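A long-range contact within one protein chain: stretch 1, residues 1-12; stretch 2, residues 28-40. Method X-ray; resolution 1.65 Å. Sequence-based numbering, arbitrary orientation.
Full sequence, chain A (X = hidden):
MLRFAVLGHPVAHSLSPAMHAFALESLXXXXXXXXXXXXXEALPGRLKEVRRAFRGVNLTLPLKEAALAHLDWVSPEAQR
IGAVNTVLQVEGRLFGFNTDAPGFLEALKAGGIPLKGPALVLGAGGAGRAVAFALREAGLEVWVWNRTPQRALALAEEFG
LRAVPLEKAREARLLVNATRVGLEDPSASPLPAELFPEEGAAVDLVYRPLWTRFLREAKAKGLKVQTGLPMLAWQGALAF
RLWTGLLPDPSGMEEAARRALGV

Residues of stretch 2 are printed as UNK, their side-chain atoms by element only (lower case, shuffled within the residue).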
# COMPACT_ATOMS: atom_id res chain seq x y z
N MET A 1 -14.74 -4.64 -6.07
CA MET A 1 -13.61 -5.02 -6.96
C MET A 1 -12.56 -3.91 -7.07
O MET A 1 -12.79 -2.76 -6.70
CB MET A 1 -14.13 -5.40 -8.34
CG MET A 1 -15.19 -4.48 -8.91
SD MET A 1 -15.70 -4.94 -10.58
CE MET A 1 -16.71 -6.40 -10.26
N LEU A 2 -11.40 -4.29 -7.60
CA LEU A 2 -10.28 -3.38 -7.77
C LEU A 2 -10.54 -2.29 -8.80
O LEU A 2 -10.88 -2.58 -9.94
CB LEU A 2 -9.05 -4.20 -8.17
CG LEU A 2 -8.61 -5.22 -7.12
CD1 LEU A 2 -7.72 -6.29 -7.73
CD2 LEU A 2 -7.88 -4.48 -6.00
N ARG A 3 -10.38 -1.03 -8.39
CA ARG A 3 -10.59 0.10 -9.28
C ARG A 3 -9.25 0.79 -9.53
O ARG A 3 -8.67 1.36 -8.61
CB ARG A 3 -11.57 1.11 -8.67
CG ARG A 3 -12.98 0.57 -8.44
CD ARG A 3 -13.52 -0.09 -9.70
NE ARG A 3 -14.84 -0.67 -9.49
CZ ARG A 3 -15.35 -1.63 -10.26
NH1 ARG A 3 -14.65 -2.11 -11.28
NH2 ARG A 3 -16.56 -2.11 -10.02
N PHE A 4 -8.78 0.72 -10.77
CA PHE A 4 -7.52 1.33 -11.17
C PHE A 4 -7.72 2.33 -12.29
O PHE A 4 -8.79 2.40 -12.89
CB PHE A 4 -6.54 0.25 -11.65
CG PHE A 4 -6.21 -0.78 -10.61
CD1 PHE A 4 -6.46 -2.13 -10.84
CD2 PHE A 4 -5.62 -0.41 -9.41
CE1 PHE A 4 -6.12 -3.10 -9.89
CE2 PHE A 4 -5.28 -1.36 -8.45
CZ PHE A 4 -5.53 -2.71 -8.69
N ALA A 5 -6.68 3.11 -12.58
CA ALA A 5 -6.76 4.10 -13.65
C ALA A 5 -5.40 4.67 -13.98
O ALA A 5 -4.47 4.59 -13.18
CB ALA A 5 -7.72 5.23 -13.25
N VAL A 6 -5.27 5.21 -15.19
CA VAL A 6 -4.04 5.87 -15.61
C VAL A 6 -4.49 7.32 -15.76
O VAL A 6 -5.45 7.62 -16.48
CB VAL A 6 -3.48 5.34 -16.97
CG1 VAL A 6 -4.52 5.51 -18.09
CG2 VAL A 6 -2.20 6.09 -17.32
N LEU A 7 -3.81 8.22 -15.06
CA LEU A 7 -4.14 9.64 -15.10
C LEU A 7 -3.10 10.40 -15.91
O LEU A 7 -1.90 10.15 -15.78
CB LEU A 7 -4.18 10.22 -13.68
CG LEU A 7 -5.06 9.50 -12.65
CD1 LEU A 7 -4.91 10.18 -11.29
CD2 LEU A 7 -6.51 9.51 -13.10
N GLY A 8 -3.55 11.32 -16.75
CA GLY A 8 -2.62 12.07 -17.56
C GLY A 8 -3.31 12.85 -18.67
O GLY A 8 -4.52 13.05 -18.65
N HIS A 9 -2.51 13.30 -19.62
CA HIS A 9 -3.03 14.07 -20.74
C HIS A 9 -1.96 14.16 -21.82
O HIS A 9 -0.92 14.79 -21.62
CB HIS A 9 -3.41 15.47 -20.28
CG HIS A 9 -3.98 16.32 -21.37
ND1 HIS A 9 -5.21 16.06 -21.94
CD2 HIS A 9 -3.48 17.39 -22.03
CE1 HIS A 9 -5.44 16.93 -22.91
NE2 HIS A 9 -4.40 17.75 -22.98
N PRO A 10 -2.20 13.53 -22.98
CA PRO A 10 -3.39 12.75 -23.32
C PRO A 10 -3.28 11.30 -22.85
O PRO A 10 -2.19 10.74 -22.78
CB PRO A 10 -3.42 12.86 -24.84
CG PRO A 10 -1.97 12.74 -25.17
CD PRO A 10 -1.30 13.65 -24.15
N VAL A 11 -4.42 10.69 -22.54
CA VAL A 11 -4.43 9.30 -22.08
C VAL A 11 -5.44 8.43 -22.81
O VAL A 11 -5.48 7.22 -22.61
CB VAL A 11 -4.70 9.21 -20.56
CG1 VAL A 11 -3.54 9.83 -19.80
CG2 VAL A 11 -6.01 9.91 -20.21
N ALA A 12 -6.25 9.04 -23.67
CA ALA A 12 -7.26 8.30 -24.42
C ALA A 12 -6.62 7.18 -25.26
O ALA A 12 -7.28 6.20 -25.59
CB ALA A 12 -8.04 9.25 -25.33
N UNK A 28 -7.64 -13.87 -12.14
CA UNK A 28 -8.97 -14.19 -11.66
C UNK A 28 -9.53 -13.16 -10.71
O UNK A 28 -10.28 -13.50 -9.79
N UNK A 29 -9.19 -11.90 -10.93
CA UNK A 29 -9.66 -10.81 -10.08
C UNK A 29 -10.70 -9.95 -10.78
O UNK A 29 -10.63 -9.73 -11.99
c UNK A 29 -7.33 -10.62 -8.99
c UNK A 29 -7.74 -10.99 -7.58
c UNK A 29 -8.49 -9.91 -9.66
c UNK A 29 -6.09 -9.73 -8.99
N UNK A 30 -11.66 -9.45 -10.01
CA UNK A 30 -12.68 -8.58 -10.57
C UNK A 30 -12.21 -7.14 -10.37
O UNK A 30 -11.77 -6.76 -9.29
c UNK A 30 -14.02 -8.81 -9.87
o UNK A 30 -16.89 -9.63 -9.89
c UNK A 30 -15.97 -10.38 -9.50
o UNK A 30 -16.13 -11.27 -8.63
c UNK A 30 -14.59 -10.20 -10.09
N UNK A 31 -12.30 -6.35 -11.43
CA UNK A 31 -11.87 -4.97 -11.33
C UNK A 31 -11.85 -4.28 -12.67
O UNK A 31 -12.16 -4.88 -13.71
N UNK A 32 -11.49 -3.01 -12.66
CA UNK A 32 -11.43 -2.22 -13.88
C UNK A 32 -10.21 -1.33 -13.84
O UNK A 32 -9.66 -1.05 -12.78
o UNK A 32 -12.87 -0.55 -12.88
c UNK A 32 -12.69 -1.37 -14.02
N UNK A 33 -9.80 -0.88 -15.02
CA UNK A 33 -8.66 0.00 -15.20
C UNK A 33 -9.04 0.90 -16.37
O UNK A 33 -9.06 0.47 -17.52
c UNK A 33 -3.95 0.60 -14.66
o UNK A 33 -2.68 2.40 -15.63
c UNK A 33 -5.11 -0.19 -14.65
c UNK A 33 -7.40 -0.81 -15.55
c UNK A 33 -6.13 0.01 -15.59
c UNK A 33 -5.96 1.02 -16.55
c UNK A 33 -4.81 1.81 -16.56
c UNK A 33 -3.81 1.60 -15.61
N UNK A 34 -9.36 2.16 -16.05
CA UNK A 34 -9.78 3.14 -17.04
C UNK A 34 -8.74 4.24 -17.28
O UNK A 34 -7.81 4.43 -16.49
c UNK A 34 -11.07 3.81 -16.58
c UNK A 34 -10.92 4.51 -15.22
o UNK A 34 -12.71 5.31 -13.88
c UNK A 34 -12.03 5.50 -14.91
o UNK A 34 -12.21 6.46 -15.68
N UNK A 35 -8.90 4.95 -18.40
CA UNK A 35 -8.03 6.06 -18.75
C UNK A 35 -8.83 7.31 -18.37
O UNK A 35 -9.94 7.50 -18.87
c UNK A 35 -7.73 6.05 -20.24
N UNK A 36 -8.28 8.14 -17.50
CA UNK A 36 -8.97 9.35 -17.05
C UNK A 36 -8.16 10.59 -17.39
O UNK A 36 -7.17 10.89 -16.72
c UNK A 36 -10.73 11.34 -15.63
c UNK A 36 -11.24 9.78 -11.37
c UNK A 36 -11.58 11.40 -13.56
c UNK A 36 -10.18 10.27 -14.98
c UNK A 36 -12.09 10.90 -11.31
c UNK A 36 -9.20 9.27 -15.54
n UNK A 36 -11.57 12.02 -14.78
c UNK A 36 -10.55 9.46 -12.53
c UNK A 36 -10.72 10.28 -13.66
c UNK A 36 -12.27 11.71 -12.39
N UNK A 37 -8.59 11.32 -18.42
CA UNK A 37 -7.88 12.52 -18.84
C UNK A 37 -7.75 13.48 -17.66
O UNK A 37 -8.75 13.93 -17.10
c UNK A 37 -7.83 14.34 -20.60
c UNK A 37 -8.63 13.21 -19.99
o UNK A 37 -8.18 15.52 -20.38
o UNK A 37 -6.83 14.05 -21.30
N UNK A 38 -6.51 13.80 -17.31
CA UNK A 38 -6.24 14.69 -16.19
C UNK A 38 -5.16 15.72 -16.50
O UNK A 38 -3.97 15.39 -16.56
c UNK A 38 -5.53 14.80 -13.76
c UNK A 38 -5.80 13.88 -14.94
o UNK A 38 -6.83 12.95 -14.58
N UNK A 39 -5.57 16.97 -16.72
CA UNK A 39 -4.61 18.04 -17.02
C UNK A 39 -3.95 18.45 -15.71
O UNK A 39 -4.54 18.33 -14.64
c UNK A 39 -6.93 17.40 -17.09
c UNK A 39 -5.48 19.15 -17.59
c UNK A 39 -6.65 18.41 -18.17
N UNK A 40 -2.73 18.98 -15.79
CA UNK A 40 -2.01 19.40 -14.59
C UNK A 40 -2.86 20.16 -13.56
O UNK A 40 -2.86 19.83 -12.37
c UNK A 40 -0.80 20.25 -15.00
c UNK A 40 1.60 20.84 -14.93
c UNK A 40 0.48 20.12 -12.81
c UNK A 40 0.54 19.93 -14.33
O HOH W 1 -11.51 1.82 -13.16
O HOH W 2 -7.12 12.25 -23.23

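Position 28 has no side-chain atoms, not even CB, and touches nothing on stretch 1; its positive phi of 68° closes a Schellman motif after a helix. It is Gly28.

Position 29 carries four carbons forked at the second, one fork carbon lying 4.0 Å from Leu2 CD1. Forking at the second carbon gives Leu29.

Position 30 has three carbons, the third bearing two oxygens, one of them 3.3 Å from Met1 CE: Glu30. Its backbone O accepts from Leu2 N at 3.0 Å.

Position 31 again lacks a side chain, so it is Gly31. An ideal CB would fall 2.5 Å from Leu2 O, a clash, so the close pairing with Leu2 (CA to CA 4.2 Å) leaves no room for one.

Position 32 has one carbon and one oxygen, and the oxygen lies 2.9 Å from Arg3 NH1: Ser32. Arg3 NH1 donates to Ser32 OG near the guanidinium plane, and water 1 links that OG (2.7 Å) to Phe4 O (2.8 Å).

Position 33 has a carbon, then a six-carbon ring bearing an oxygen, which lies 3.3 Å from Val6 CB. This is Tyr33; one ring face covers Ala5 C, and CD2 sits 3.4 Å from Phe4 CB.

Position 34 shows three carbons ending in two oxygens; its second carbon lies 3.8 Å from Ala5 CB. It is Glu34.

Position 35 has a single carbon, 3.9 Å from Val6 CG1 and 3.5 Å from Val11 O: Ala35.

Position 36 has one carbon, then fused five- and six-membered rings containing one nitrogen: Trp36. Its CB meets Leu7 CD2 at 3.6 Å, while the ring end leads away.

Position 37 has two carbons, the second with two oxygens, one 2.7 Å from His9 ND1: Asp37. The ND1 to OD1 hydrogen bond is nearly linear (176°), and OD1 also accepts from water 2, itself a partner of Val11 N.

Position 38 has one carbon carrying an oxygen and a carbon; the oxygen is 3.8 Å from Leu7 CD2. It is Thr38, whose OG1 donates to Trp36 O.

Position 39 has three carbons closing onto the backbone N, hence Pro39.

Position 40 has four carbons forked at the second and no contact with stretch 1: Leu40.

Strands 2-8 and 31-37 run parallel, 20° apart. Alternating bonds, such as Phe4 N to Ser32 O (2.8 Å) and Trp36 N to Val6 O (3.1 Å), hold the register. Apolar packing reinforces it on both sheet faces: Phe4, Val6, Tyr33 and Ala35 on one, Leu7 against Trp36 on the other.

Stretch 2, residues 28-40: GLEGSYEAWDTPL
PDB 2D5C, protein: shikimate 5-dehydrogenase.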